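Local coordinates for penicillin-binding protein 2 (Pbp2) (Helicobacter pylori, PDB 5LP5) that probably acts as a penicillin-binding transpeptidase that cross-links peptidoglycan, and forms a core cell-wall synthesis complex with MreC, at residues A[44-49]-A[203-208]; A[55-60]-A[230-235]; A[60-65]-A[235-240]; A[72-77]-A[144-149]. One frame throughout, in Å; residues are numbered along the deposited sequence.

Interaction 1: A[44-49]-A[203-208]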
# COMPACT_ATOMS: atom_id res chain seq x y z
N THR A 44 9.22 -22.47 21.80
CA THR A 44 8.92 -22.04 20.43
C THR A 44 8.44 -20.59 20.37
O THR A 44 8.30 -19.93 21.39
CB THR A 44 7.83 -22.93 19.82
OG1 THR A 44 6.55 -22.61 20.38
CG2 THR A 44 8.14 -24.42 20.06
N LYS A 45 8.18 -20.12 19.16
CA LYS A 45 7.87 -18.70 18.91
C LYS A 45 7.03 -18.52 17.65
O LYS A 45 7.33 -19.10 16.62
CB LYS A 45 9.19 -17.91 18.77
CG LYS A 45 9.02 -16.43 18.52
CD LYS A 45 10.32 -15.82 17.99
CE LYS A 45 10.03 -14.61 17.12
NZ LYS A 45 11.03 -14.47 16.04
N LYS A 46 5.99 -17.69 17.73
CA LYS A 46 5.02 -17.49 16.63
C LYS A 46 5.18 -16.12 15.97
O LYS A 46 5.59 -15.15 16.58
CB LYS A 46 3.60 -17.62 17.18
CG LYS A 46 2.52 -17.76 16.14
CD LYS A 46 1.21 -18.22 16.77
CE LYS A 46 0.17 -18.62 15.72
NZ LYS A 46 -1.22 -18.78 16.24
N GLU A 47 4.84 -16.06 14.70
CA GLU A 47 4.98 -14.84 13.94
C GLU A 47 3.94 -14.83 12.85
O GLU A 47 3.92 -15.72 12.00
CB GLU A 47 6.38 -14.76 13.32
CG GLU A 47 6.77 -13.39 12.81
CD GLU A 47 8.26 -13.13 12.97
OE1 GLU A 47 9.05 -14.11 13.02
OE2 GLU A 47 8.65 -11.94 13.06
N PHE A 48 3.05 -13.84 12.88
CA PHE A 48 1.99 -13.77 11.89
C PHE A 48 2.50 -13.17 10.58
O PHE A 48 3.38 -12.32 10.57
CB PHE A 48 0.82 -12.94 12.40
CG PHE A 48 0.09 -13.57 13.54
CD1 PHE A 48 -0.78 -14.61 13.33
CD2 PHE A 48 0.28 -13.11 14.82
CE1 PHE A 48 -1.44 -15.20 14.38
CE2 PHE A 48 -0.38 -13.68 15.88
CZ PHE A 48 -1.25 -14.73 15.66
N LEU A 49 1.93 -13.64 9.48
CA LEU A 49 2.30 -13.18 8.15
C LEU A 49 1.07 -12.50 7.60
O LEU A 49 0.10 -13.16 7.21
CB LEU A 49 2.69 -14.36 7.25
CG LEU A 49 3.77 -15.32 7.76
CD1 LEU A 49 3.58 -16.69 7.10
CD2 LEU A 49 5.18 -14.78 7.54
N VAL A 203 -4.77 -14.03 7.13
CA VAL A 203 -3.45 -14.14 7.72
C VAL A 203 -2.92 -15.55 7.60
O VAL A 203 -3.68 -16.51 7.51
CB VAL A 203 -3.39 -13.79 9.22
CG1 VAL A 203 -3.58 -12.30 9.43
CG2 VAL A 203 -4.38 -14.65 10.01
N GLY A 204 -1.60 -15.65 7.62
CA GLY A 204 -0.94 -16.92 7.80
C GLY A 204 -0.12 -16.74 9.04
O GLY A 204 -0.14 -15.68 9.68
N TYR A 205 0.62 -17.78 9.40
CA TYR A 205 1.49 -17.70 10.55
C TYR A 205 2.69 -18.61 10.35
O TYR A 205 2.70 -19.49 9.49
CB TYR A 205 0.72 -18.06 11.82
CG TYR A 205 0.17 -19.48 11.89
CD1 TYR A 205 0.94 -20.52 12.38
CD2 TYR A 205 -1.13 -19.77 11.50
CE1 TYR A 205 0.46 -21.80 12.45
CE2 TYR A 205 -1.63 -21.05 11.58
CZ TYR A 205 -0.83 -22.06 12.05
OH TYR A 205 -1.33 -23.35 12.15
N LYS A 206 3.71 -18.38 11.16
CA LYS A 206 4.92 -19.17 11.07
C LYS A 206 5.47 -19.42 12.45
O LYS A 206 5.82 -18.48 13.14
CB LYS A 206 5.92 -18.41 10.21
CG LYS A 206 7.31 -18.97 10.23
CD LYS A 206 8.05 -18.43 9.02
CE LYS A 206 9.53 -18.72 9.13
NZ LYS A 206 10.18 -18.71 7.79
N ILE A 207 5.51 -20.68 12.87
CA ILE A 207 5.97 -21.07 14.20
C ILE A 207 7.38 -21.65 14.10
O ILE A 207 7.65 -22.52 13.27
CB ILE A 207 5.06 -22.13 14.83
CG1 ILE A 207 3.61 -21.63 14.86
CG2 ILE A 207 5.49 -22.44 16.24
CD1 ILE A 207 2.63 -22.62 15.45
N MET A 208 8.26 -21.19 14.98
CA MET A 208 9.69 -21.46 14.87
C MET A 208 10.33 -21.86 16.18
O MET A 208 9.96 -21.36 17.24
CB MET A 208 10.40 -20.21 14.36
CG MET A 208 9.88 -19.74 13.03
SD MET A 208 10.94 -18.45 12.40
CE MET A 208 10.44 -17.08 13.44
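Main-chain donors and acceptors satisfy one another along the antiparallel strands 44-49 and 204-208. The ladder is straightest at one end, where Leu-49 N donates to Gly-204 O (2.9 Å) and Gly-204 N to Leu-49 O (3.0 Å), although Leu-49 N stands above the plane of the Gly-204 carbonyl. Farther along, Lys-206 N reaches Glu-47 O at 2.8 Å and Met-208 N reaches Lys-45 O at 2.8 Å, both in the carbonyl plane; the return bonds from Glu-47 N and Lys-45 N are weak. Lys-46, with CG anti to the backbone N (chi1 -166°) and an extended chain, carries NZ over the Tyr-205 ring, 4.8 Å from its centroid: a cation-pi contact that suits a long aliphatic arm with a charged tip. The phenol OH is satisfied by Glu-221 on strand 216-223. On the other face Lys-45 lies alongside Met-208, and its NZ forms a long ion pair with Glu-47 OE1 (3.6 Å). Met-208 turns at chi3 (-75°), setting its methyl beside both charged groups. Leu-49 on this face packs against Tyr-220 of the MreC chain. The N-terminal strand thus completes a three-stranded antiparallel sheet, pairing with the first strand of the 204-210/216-223 beta hairpin.

Interaction 2: A[55-60]-A[230-235]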
# COMPACT_ATOMS: atom_id res chain seq x y z
N ASN A 55 -5.43 -4.26 -3.91
CA ASN A 55 -5.63 -3.08 -4.76
C ASN A 55 -7.02 -3.08 -5.36
O ASN A 55 -7.57 -4.15 -5.66
CB ASN A 55 -4.64 -3.05 -5.91
CG ASN A 55 -3.23 -2.72 -5.48
OD1 ASN A 55 -3.00 -2.15 -4.42
ND2 ASN A 55 -2.27 -3.08 -6.32
N ILE A 56 -7.57 -1.89 -5.56
CA ILE A 56 -8.82 -1.74 -6.28
C ILE A 56 -8.56 -1.16 -7.67
O ILE A 56 -7.93 -0.09 -7.81
CB ILE A 56 -9.86 -0.87 -5.51
CG1 ILE A 56 -10.22 -1.54 -4.20
CG2 ILE A 56 -11.15 -0.70 -6.33
CD1 ILE A 56 -11.09 -0.71 -3.28
N THR A 57 -9.05 -1.87 -8.68
CA THR A 57 -8.79 -1.51 -10.07
C THR A 57 -10.06 -1.24 -10.87
O THR A 57 -11.05 -1.97 -10.80
CB THR A 57 -7.93 -2.56 -10.82
OG1 THR A 57 -8.28 -3.89 -10.40
CG2 THR A 57 -6.49 -2.34 -10.53
N ASP A 58 -10.01 -0.12 -11.58
CA ASP A 58 -10.78 0.21 -12.78
C ASP A 58 -10.97 -0.94 -13.80
O ASP A 58 -10.24 -1.93 -13.85
CB ASP A 58 -10.02 1.39 -13.42
CG ASP A 58 -10.50 1.77 -14.78
OD1 ASP A 58 -11.23 2.77 -14.89
OD2 ASP A 58 -10.09 1.11 -15.74
N ARG A 59 -11.98 -0.79 -14.64
CA ARG A 59 -12.27 -1.72 -15.73
C ARG A 59 -11.05 -2.12 -16.54
O ARG A 59 -10.94 -3.26 -16.96
CB ARG A 59 -13.27 -1.03 -16.66
CG ARG A 59 -13.73 -1.84 -17.82
CD ARG A 59 -14.92 -1.15 -18.47
NE ARG A 59 -15.72 -2.17 -19.11
CZ ARG A 59 -16.55 -2.99 -18.49
NH1 ARG A 59 -16.75 -2.90 -17.18
NH2 ARG A 59 -17.21 -3.89 -19.19
N ASN A 60 -10.18 -1.14 -16.78
CA ASN A 60 -9.02 -1.28 -17.64
C ASN A 60 -7.72 -1.30 -16.84
O ASN A 60 -6.66 -0.94 -17.37
CB ASN A 60 -8.97 -0.12 -18.63
CG ASN A 60 -10.14 -0.11 -19.58
OD1 ASN A 60 -10.54 -1.15 -20.10
ND2 ASN A 60 -10.68 1.08 -19.83
N HIS A 230 -6.63 -8.65 -4.73
CA HIS A 230 -7.02 -7.50 -5.57
C HIS A 230 -8.47 -7.59 -6.01
O HIS A 230 -9.08 -8.66 -5.98
CB HIS A 230 -6.16 -7.45 -6.83
CG HIS A 230 -6.46 -8.57 -7.78
ND1 HIS A 230 -5.96 -9.84 -7.60
CD2 HIS A 230 -7.26 -8.62 -8.87
CE1 HIS A 230 -6.41 -10.63 -8.55
NE2 HIS A 230 -7.20 -9.91 -9.34
N LEU A 231 -9.02 -6.46 -6.44
CA LEU A 231 -10.43 -6.38 -6.85
C LEU A 231 -10.60 -5.44 -8.04
O LEU A 231 -10.17 -4.28 -8.02
CB LEU A 231 -11.32 -5.91 -5.70
CG LEU A 231 -12.82 -5.73 -5.95
CD1 LEU A 231 -13.48 -7.04 -6.34
CD2 LEU A 231 -13.49 -5.17 -4.71
N GLN A 232 -11.25 -5.95 -9.07
CA GLN A 232 -11.50 -5.17 -10.27
C GLN A 232 -12.96 -4.71 -10.37
O GLN A 232 -13.89 -5.53 -10.26
CB GLN A 232 -11.12 -5.99 -11.50
CG GLN A 232 -10.81 -5.13 -12.71
CD GLN A 232 -10.77 -5.90 -14.00
OE1 GLN A 232 -11.09 -7.10 -14.07
NE2 GLN A 232 -10.38 -5.19 -15.06
N LEU A 233 -13.14 -3.41 -10.58
CA LEU A 233 -14.46 -2.78 -10.72
C LEU A 233 -14.73 -2.44 -12.18
O LEU A 233 -13.81 -2.22 -12.97
CB LEU A 233 -14.56 -1.49 -9.91
CG LEU A 233 -14.19 -1.54 -8.44
CD1 LEU A 233 -14.48 -0.22 -7.78
CD2 LEU A 233 -14.97 -2.64 -7.74
N SER A 234 -16.02 -2.33 -12.50
CA SER A 234 -16.48 -2.08 -13.85
C SER A 234 -16.40 -0.62 -14.27
O SER A 234 -16.55 -0.31 -15.45
CB SER A 234 -17.91 -2.57 -14.01
OG SER A 234 -18.74 -2.03 -12.98
N LEU A 235 -16.16 0.29 -13.33
CA LEU A 235 -16.01 1.69 -13.70
C LEU A 235 -15.00 1.90 -14.82
O LEU A 235 -14.05 1.15 -14.94
CB LEU A 235 -15.56 2.51 -12.49
CG LEU A 235 -16.48 2.62 -11.28
CD1 LEU A 235 -15.75 3.45 -10.23
CD2 LEU A 235 -17.79 3.27 -11.65
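A chi1 of 37° places Thr-57 OG1 between its own backbone N and carbonyl carbon, turned toward the 230-235 segment, whereas Arg-59 holds CG anti to the backbone N (chi1 -178°) and runs extended to NE. The threonine hydroxyl therefore reaches Leu-231 O at 3.1 Å, coming from above the carbonyl plane, while Thr-57 N binds Leu-231 O at 2.7 Å nearly along the C=O axis, so two bonds grip one oxygen. Leu-231 N to Asn-55 O (2.8 Å) and the straight bond from Leu-233 N to Thr-57 O complete the ladder. Gln-232, also extended, slides its CG past the threonine hydroxyl and offers NE2 weakly to Asp-58 O. Beyond the strands Arg-59 NH1 donates to a lone pair of Ser-234 O at 3.1 Å, in the carbonyl plane, and its NH2 forms a salt bridge with Glu-263; a guanidinium suits this place because it can serve both acceptors. Asp-58 OD2 accepts from Asn-60 N, and its OD1 from Lys-237 N, so one short carboxylate ties the turn to the start of a helix. On the apolar face the side chains of Ile-56 and Leu-233 cross obliquely, CG2 of Ile-56 3.7 Å from CD1 of Leu-233, and Ile-56 and Leu-231 press on helices 190-194 and 196-200. The whole is a short parallel pairing of two bridges followed by an Asx turn, at the junction where, as in class B penicillin-binding proteins generally, the N-terminal module meets the transpeptidase domain.

Interaction 3: A[60-65]-A[235-240]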
# COMPACT_ATOMS: atom_id res chain seq x y z
N ASN A 60 -10.18 -1.14 -16.78
CA ASN A 60 -9.02 -1.28 -17.64
C ASN A 60 -7.72 -1.30 -16.84
O ASN A 60 -6.66 -0.94 -17.37
CB ASN A 60 -8.97 -0.12 -18.63
CG ASN A 60 -10.14 -0.11 -19.58
OD1 ASN A 60 -10.54 -1.15 -20.10
ND2 ASN A 60 -10.68 1.08 -19.83
N ASP A 61 -7.81 -1.70 -15.58
CA ASP A 61 -6.62 -1.89 -14.76
C ASP A 61 -5.91 -0.58 -14.36
O ASP A 61 -4.74 -0.59 -14.01
CB ASP A 61 -5.63 -2.86 -15.45
CG ASP A 61 -6.24 -4.22 -15.75
OD1 ASP A 61 -6.96 -4.74 -14.87
OD2 ASP A 61 -5.99 -4.79 -16.85
N GLU A 62 -6.61 0.55 -14.39
CA GLU A 62 -6.10 1.76 -13.73
C GLU A 62 -6.25 1.60 -12.20
O GLU A 62 -7.16 0.92 -11.72
CB GLU A 62 -6.85 3.01 -14.22
CG GLU A 62 -6.74 3.30 -15.70
CD GLU A 62 -5.46 4.00 -16.09
OE1 GLU A 62 -4.97 4.86 -15.34
OE2 GLU A 62 -4.94 3.71 -17.19
N PHE A 63 -5.36 2.23 -11.44
CA PHE A 63 -5.45 2.24 -9.98
C PHE A 63 -6.48 3.24 -9.45
O PHE A 63 -6.40 4.44 -9.73
CB PHE A 63 -4.10 2.60 -9.37
CG PHE A 63 -3.09 1.52 -9.50
CD1 PHE A 63 -2.16 1.55 -10.51
CD2 PHE A 63 -3.08 0.45 -8.62
CE1 PHE A 63 -1.23 0.54 -10.64
CE2 PHE A 63 -2.16 -0.56 -8.75
CZ PHE A 63 -1.23 -0.51 -9.75
N LEU A 64 -7.41 2.73 -8.65
CA LEU A 64 -8.35 3.56 -7.92
C LEU A 64 -7.97 3.64 -6.45
O LEU A 64 -8.08 4.72 -5.84
CB LEU A 64 -9.76 2.99 -8.07
CG LEU A 64 -10.30 3.00 -9.50
CD1 LEU A 64 -11.56 2.15 -9.64
CD2 LEU A 64 -10.55 4.43 -9.95
N ALA A 65 -7.54 2.50 -5.91
CA ALA A 65 -7.13 2.36 -4.51
C ALA A 65 -5.92 1.45 -4.38
O ALA A 65 -5.88 0.34 -4.93
CB ALA A 65 -8.27 1.81 -3.65
N LEU A 235 -16.16 0.29 -13.33
CA LEU A 235 -16.01 1.69 -13.70
C LEU A 235 -15.00 1.90 -14.82
O LEU A 235 -14.05 1.15 -14.94
CB LEU A 235 -15.56 2.51 -12.49
CG LEU A 235 -16.48 2.62 -11.28
CD1 LEU A 235 -15.75 3.45 -10.23
CD2 LEU A 235 -17.79 3.27 -11.65
N ASP A 236 -15.20 2.94 -15.63
CA ASP A 236 -14.16 3.42 -16.52
C ASP A 236 -13.73 4.79 -16.05
O ASP A 236 -14.51 5.71 -16.02
CB ASP A 236 -14.67 3.50 -17.95
CG ASP A 236 -13.58 3.91 -18.97
OD1 ASP A 236 -12.60 4.59 -18.57
OD2 ASP A 236 -13.71 3.56 -20.17
N LYS A 237 -12.46 4.91 -15.71
CA LYS A 237 -11.90 6.13 -15.14
C LYS A 237 -12.10 7.37 -16.02
O LYS A 237 -12.27 8.48 -15.51
CB LYS A 237 -10.40 5.91 -14.86
CG LYS A 237 -9.66 7.13 -14.37
CD LYS A 237 -8.17 6.84 -14.32
CE LYS A 237 -7.42 8.13 -14.02
NZ LYS A 237 -6.00 7.94 -13.62
N ARG A 238 -12.10 7.19 -17.33
CA ARG A 238 -12.30 8.31 -18.24
C ARG A 238 -13.75 8.79 -18.16
O ARG A 238 -14.02 9.98 -18.01
CB ARG A 238 -11.95 7.92 -19.67
CG ARG A 238 -10.47 7.63 -19.87
CD ARG A 238 -10.21 6.79 -21.12
NE ARG A 238 -10.82 5.48 -21.00
CZ ARG A 238 -10.91 4.59 -21.99
NH1 ARG A 238 -10.41 4.86 -23.19
NH2 ARG A 238 -11.51 3.43 -21.78
N LEU A 239 -14.67 7.84 -18.25
CA LEU A 239 -16.10 8.14 -18.17
C LEU A 239 -16.49 8.83 -16.87
O LEU A 239 -17.36 9.70 -16.89
CB LEU A 239 -16.92 6.87 -18.34
CG LEU A 239 -16.88 6.21 -19.71
CD1 LEU A 239 -17.75 4.96 -19.69
CD2 LEU A 239 -17.35 7.15 -20.81
N GLN A 240 -15.87 8.46 -15.75
CA GLN A 240 -16.14 9.12 -14.46
C GLN A 240 -15.57 10.53 -14.42
O GLN A 240 -16.17 11.42 -13.82
CB GLN A 240 -15.58 8.33 -13.28
CG GLN A 240 -16.56 7.32 -12.66
CD GLN A 240 -17.38 7.84 -11.49
OE1 GLN A 240 -18.42 7.27 -11.21
NE2 GLN A 240 -16.91 8.87 -10.78
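The guanidinium of Arg-238 presents its edge to the carboxylate of Asp-236: NE donates to OD1 of Asp-236 at 3.1 Å, in the guanidinium plane and on the syn lone pair, and NH2 makes a salt bridge with OD2 of Asp-236 at 2.7 Å, bent as a hydrogen bond. The Asn-60 amide stands steeply to both groups, its plane 73° from the guanidinium and 87° from the carboxylate. Its ND2 lies 3.2 Å from Arg-238 NH2, but both are donors, so this is contact and not a bond. Asp-236 holds CG anti to its backbone N (chi1 -176°), which lets OD1 also accept from Arg-238 N at 2.9 Å, from above the carboxylate plane. OD2 has a further partner in Tyr-587 OH. The paired arginine and tyrosine probably favour the ionised carboxylate. Lys-237, stretched out from the first turn, crosses the folded side chain of Glu-62 at about a right angle; its CD lies against Glu-62 CB and CG, and NZ is a long 3.7 Å from Glu-62 OE1, a weak salt bridge near the surface. Deeper in, Leu-64 CD1 meets Leu-235 CD1 at 4.4 Å, where leucines suit the buried side. Leu-64 and Ala-65 form a classic beta bulge opposite Ile-56, and the turn before it meets the N-terminus of helix 237-246, which packs on strand 264-270 and helix 572-584 and is N-capped by Asp-236.

Interaction 4: A[72-77]-A[144-149]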
# COMPACT_ATOMS: atom_id res chain seq x y z
N GLY A 72 7.77 4.37 10.31
CA GLY A 72 7.26 4.49 11.65
C GLY A 72 8.42 4.30 12.59
O GLY A 72 9.19 3.38 12.43
N VAL A 73 8.56 5.20 13.56
CA VAL A 73 9.63 5.04 14.55
C VAL A 73 9.04 4.44 15.82
O VAL A 73 8.08 4.96 16.37
CB VAL A 73 10.35 6.37 14.83
CG1 VAL A 73 11.40 6.21 15.92
CG2 VAL A 73 10.99 6.90 13.55
N PHE A 74 9.64 3.35 16.29
CA PHE A 74 9.11 2.58 17.40
C PHE A 74 10.10 2.52 18.57
O PHE A 74 11.32 2.44 18.36
CB PHE A 74 8.86 1.15 16.95
CG PHE A 74 7.66 0.98 16.08
CD1 PHE A 74 6.50 0.42 16.59
CD2 PHE A 74 7.69 1.33 14.73
CE1 PHE A 74 5.39 0.23 15.80
CE2 PHE A 74 6.58 1.15 13.93
CZ PHE A 74 5.43 0.58 14.46
N LEU A 75 9.54 2.53 19.79
CA LEU A 75 10.30 2.26 21.02
C LEU A 75 9.75 1.00 21.70
O LEU A 75 8.57 0.68 21.54
CB LEU A 75 10.25 3.46 21.95
CG LEU A 75 10.96 4.73 21.48
CD1 LEU A 75 10.62 5.91 22.38
CD2 LEU A 75 12.48 4.54 21.42
N PRO A 76 10.59 0.27 22.45
CA PRO A 76 10.09 -0.95 23.10
C PRO A 76 9.19 -0.62 24.31
O PRO A 76 9.40 0.40 24.98
CB PRO A 76 11.37 -1.68 23.51
CG PRO A 76 12.39 -0.61 23.68
CD PRO A 76 12.01 0.53 22.78
N SER A 77 8.18 -1.45 24.55
CA SER A 77 7.23 -1.21 25.64
C SER A 77 7.83 -1.58 26.99
O SER A 77 8.65 -2.49 27.09
CB SER A 77 5.92 -1.98 25.42
OG SER A 77 6.12 -3.38 25.33
N PHE A 144 14.02 1.73 16.78
CA PHE A 144 13.64 0.92 15.63
C PHE A 144 12.84 1.75 14.63
O PHE A 144 12.08 2.63 15.01
CB PHE A 144 12.82 -0.29 16.10
CG PHE A 144 13.56 -1.20 17.05
CD1 PHE A 144 13.94 -2.48 16.65
CD2 PHE A 144 13.86 -0.80 18.36
CE1 PHE A 144 14.62 -3.33 17.52
CE2 PHE A 144 14.56 -1.62 19.22
CZ PHE A 144 14.93 -2.89 18.81
N ALA A 145 13.03 1.49 13.34
CA ALA A 145 12.31 2.19 12.28
C ALA A 145 11.79 1.16 11.27
O ALA A 145 12.57 0.44 10.64
CB ALA A 145 13.22 3.21 11.61
N LEU A 146 10.48 1.10 11.11
CA LEU A 146 9.84 -0.05 10.51
C LEU A 146 8.90 0.37 9.42
O LEU A 146 8.26 1.41 9.52
CB LEU A 146 9.02 -0.79 11.58
CG LEU A 146 9.83 -1.25 12.79
CD1 LEU A 146 8.94 -1.79 13.91
CD2 LEU A 146 10.85 -2.28 12.31
N PRO A 147 8.80 -0.45 8.38
CA PRO A 147 7.91 -0.23 7.24
C PRO A 147 6.45 -0.50 7.57
O PRO A 147 6.12 -1.53 8.16
CB PRO A 147 8.42 -1.24 6.21
CG PRO A 147 8.95 -2.36 7.04
CD PRO A 147 9.50 -1.75 8.29
N LEU A 148 5.59 0.44 7.18
CA LEU A 148 4.14 0.36 7.38
C LEU A 148 3.42 0.67 6.08
O LEU A 148 3.96 1.32 5.19
CB LEU A 148 3.68 1.41 8.40
CG LEU A 148 4.33 1.46 9.78
CD1 LEU A 148 3.90 2.75 10.48
CD2 LEU A 148 3.95 0.24 10.60
N ASP A 149 2.17 0.23 5.98
CA ASP A 149 1.29 0.58 4.87
C ASP A 149 0.32 1.70 5.22
O ASP A 149 -0.24 1.73 6.29
CB ASP A 149 0.49 -0.65 4.41
CG ASP A 149 1.18 -1.41 3.31
OD1 ASP A 149 2.04 -0.79 2.64
OD2 ASP A 149 0.85 -2.62 3.10
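This antiparallel pairing belongs to the mixed sheet of the dimerisation module, where strand 63-76 runs between strands 118-125 and 144-152. Phe-74 and Phe-144 form a hydrogen-bonded pair: Phe-74 N reaches Phe-144 O at 2.8 Å in a nearly straight bond, and Phe-144 N returns to Phe-74 O at 3.2 Å. Leu-146 N donates to Gly-72 O at 2.9 Å, in the carbonyl plane. With CG anti to its carbonyl carbon (chi1 -74°), the Phe-74 ring lies across Leu-146, whose CD1 sits over one face, 3.8 Å from the ring centroid, in a CH-pi contact. Leu-148 comes tip to tip at the ring's edge, its CD2 4.1 Å from Phe-74 CZ. Glycine suits position 72: a CB would point to this same face, and without one Leu-148 CD1 settles 4.0 Å from Gly-72 CA. One leucine covers a face of the ring and another meets its edge. On the sheet's other side, Val-73 and Ala-145, compact enough for close cover, meet Leu-137 of helix 134-138. Farther along, Pro-147 packs on Phe-182 of the MreC chain. Helices on one face and an aromatic-aliphatic cluster on the other mark this helix-backed, largely antiparallel sheet of the N-terminal module.

In the fold
Interactions 2 and 3 meet near the molecule's middle, their centres about 7 Å apart, and share Asn-60 and Leu-235; both are partly buried and join strands 56-57 and 63-76 to strand 231-232 and helix 237-246. Strand 63-76 links interaction 3 to interaction 4, also partly buried, about 34 Å away between centres in the same mixed sheet. Interaction 1, a surface contact, lies in a separate sheet, its centre about 19 Å from that of interaction 4. The chemistry follows place: charged and cation-pi contacts beside an antiparallel ladder in 1, a short parallel pairing and turn bonds in 2, helix-cap bonds in 3, apolar ring packing beside a similar antiparallel ladder in 4. MreC touches 1 and 4.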